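Local coordinates for virulence protein STM3117 (Salmonella enterica subsp. enterica serovar Typhimurium, PDB 3HUH), which promotes bacterial replication inside host macrophages and belongs to the glyoxalase/bleomycin resistance/dioxygenase (VOC) superfamily, possibly acting in peptidoglycan biosynthesis or modification, at the interface of chains A and B. Numbering follows the deposited sequence. Chains: chain A/B, Virulence protein STM3117.

The interface of chains A and B. Residues chain A 118-121, 125; chain B 25-26, 52-53, 65.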
loop_
_atom_site.group_PDB
_atom_site.type_symbol
_atom_site.label_atom_id
_atom_site.label_comp_id
_atom_site.label_asym_id
_atom_site.label_seq_id
_atom_site.Cartn_x
_atom_site.Cartn_y
_atom_site.Cartn_z
ATOM N N ARG A 118 -13.009 -2.370 -13.497
ATOM C CA ARG A 118 -12.609 -1.228 -12.681
ATOM C C ARG A 118 -11.551 -0.441 -13.436
ATOM O O ARG A 118 -11.109 -0.847 -14.508
ATOM C CB ARG A 118 -12.024 -1.689 -11.340
ATOM C CG ARG A 118 -12.975 -2.457 -10.437
ATOM C CD ARG A 118 -14.221 -1.660 -10.107
ATOM N NE ARG A 118 -14.915 -2.198 -8.939
ATOM C CZ ARG A 118 -16.220 -2.074 -8.729
ATOM N NH1 ARG A 118 -16.973 -1.435 -9.611
ATOM N NH2 ARG A 118 -16.770 -2.577 -7.632
ATOM N N THR A 119 -11.135 0.686 -12.872
ATOM C CA THR A 119 -10.116 1.504 -13.512
ATOM C C THR A 119 -8.773 1.284 -12.834
ATOM O O THR A 119 -8.614 1.574 -11.652
ATOM C CB THR A 119 -10.462 2.996 -13.424
ATOM O OG1 THR A 119 -10.566 3.383 -12.049
ATOM C CG2 THR A 119 -11.780 3.273 -14.121
ATOM N N GLY A 120 -7.813 0.760 -13.585
ATOM C CA GLY A 120 -6.494 0.527 -13.033
ATOM C C GLY A 120 -5.651 1.778 -13.177
ATOM O O GLY A 120 -6.082 2.762 -13.781
ATOM N N ALA A 121 -4.445 1.751 -12.625
ATOM C CA ALA A 121 -3.565 2.906 -12.717
ATOM C C ALA A 121 -3.254 3.275 -14.171
ATOM O O ALA A 121 -3.154 4.454 -14.511
ATOM C CB ALA A 121 -2.267 2.627 -11.967
ATOM N N ILE A 125 -9.202 -2.771 -15.803
ATOM C CA ILE A 125 -8.873 -4.059 -15.204
ATOM C C ILE A 125 -10.153 -4.793 -14.810
ATOM O O ILE A 125 -11.210 -4.175 -14.659
ATOM C CB ILE A 125 -8.009 -3.883 -13.921
ATOM C CG1 ILE A 125 -8.778 -3.058 -12.882
ATOM C CG2 ILE A 125 -6.682 -3.212 -14.268
ATOM C CD1 ILE A 125 -7.993 -2.795 -11.587
ATOM N N ASP B 25 -1.150 -2.417 -7.797
ATOM C CA ASP B 25 -1.554 -1.481 -8.835
ATOM C C ASP B 25 -1.924 -0.169 -8.174
ATOM O O ASP B 25 -1.517 0.909 -8.608
ATOM C CB ASP B 25 -2.768 -2.001 -9.597
ATOM C CG ASP B 25 -3.150 -1.096 -10.748
ATOM O OD1 ASP B 25 -2.447 -1.129 -11.775
ATOM O OD2 ASP B 25 -4.138 -0.337 -10.622
ATOM N N HIS B 26 -2.708 -0.270 -7.111
ATOM C CA HIS B 26 -3.155 0.909 -6.393
ATOM C C HIS B 26 -3.654 0.514 -5.017
ATOM O O HIS B 26 -3.665 -0.663 -4.662
ATOM C CB HIS B 26 -4.286 1.589 -7.174
ATOM C CG HIS B 26 -5.487 0.717 -7.390
ATOM N ND1 HIS B 26 -6.499 0.592 -6.461
ATOM C CD2 HIS B 26 -5.841 -0.065 -8.436
ATOM C CE1 HIS B 26 -7.425 -0.228 -6.928
ATOM N NE2 HIS B 26 -7.050 -0.641 -8.125
ATOM N N PHE B 52 -11.698 10.830 -12.404
ATOM C CA PHE B 52 -12.194 9.780 -13.279
ATOM C C PHE B 52 -13.553 9.270 -12.821
ATOM O O PHE B 52 -13.808 9.137 -11.626
ATOM C CB PHE B 52 -11.179 8.629 -13.347
ATOM C CG PHE B 52 -10.982 7.901 -12.043
ATOM C CD1 PHE B 52 -11.742 6.774 -11.737
ATOM C CD2 PHE B 52 -10.039 8.342 -11.120
ATOM C CE1 PHE B 52 -11.565 6.097 -10.529
ATOM C CE2 PHE B 52 -9.854 7.674 -9.909
ATOM C CZ PHE B 52 -10.619 6.548 -9.612
ATOM N N LYS B 53 -14.426 9.001 -13.785
ATOM C CA LYS B 53 -15.767 8.505 -13.507
ATOM C C LYS B 53 -16.593 9.434 -12.618
ATOM O O LYS B 53 -16.677 10.632 -12.877
ATOM C CB LYS B 53 -15.684 7.107 -12.891
ATOM C CG LYS B 53 -15.226 6.050 -13.884
ATOM C CD LYS B 53 -15.187 4.669 -13.253
ATOM C CE LYS B 53 -14.973 3.591 -14.303
ATOM N NZ LYS B 53 -14.806 2.244 -13.685
ATOM N N LYS B 65 -1.105 4.163 -8.676
ATOM C CA LYS B 65 -1.910 5.290 -8.221
ATOM C C LYS B 65 -2.505 5.049 -6.845
ATOM O O LYS B 65 -2.555 3.919 -6.364
ATOM C CB LYS B 65 -3.037 5.599 -9.217
ATOM C CG LYS B 65 -4.148 4.560 -9.277
ATOM C CD LYS B 65 -5.378 5.113 -9.995
ATOM C CE LYS B 65 -6.508 4.093 -10.039
ATOM N NZ LYS B 65 -7.775 4.676 -10.571
HETATM O O HOH W 1 -9.288 2.336 -9.323
HETATM O O HOH W 2 -13.075 1.986 -11.250
#
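A:Ala121 and B:Asp25 form a well-defined direct hydrogen bond: the backbone N of A:Ala121, just past strand 116-120, donates to carboxylate oxygen OD2 of B:Asp25 at 2.9 Å. The bond uses the syn lone pair of OD2 and bends to 154° at the hydrogen. With CG anti to its own backbone N (chi1 -176°), B:Asp25 turns its carboxylate toward this N-H.

Two waters bridge A:Thr119 to chain B. Its carbonyl O and its hydroxyl OG1 both meet water 1, which contacts the ammonium NZ of B:Lys65 at 3.1 Å; direct bonds from NZ to these two oxygens are weak. Water 2 joins the backbone N of A:Thr119, at 2.8 Å, to NZ of B:Lys53 and also touches OG1. The hydroxyl thus lies between two bridges, turned there by a chi1 of 60° that sets it between the backbone N and the carbonyl carbon.

In the van der Waals packing, the methyl CG2 of A:Thr119 meets CE of the extended B:Lys53 chain end to end, tightly at 3.2 Å. The methyl CB of A:Ala121 packs on CG of B:Lys65, 3.8 Å away. Ring atom CE1 of B:Phe52 lies 3.3 Å from OG1 of A:Thr119, and, more loosely, CD1 of A:Ile125 lies near NE2 of B:His26.

Repeated by the two-fold axis, this patch, with direct and water-bridged contacts, helps dock strand 116-120 of each subunit against its neighbour, in what may be the functional dimer.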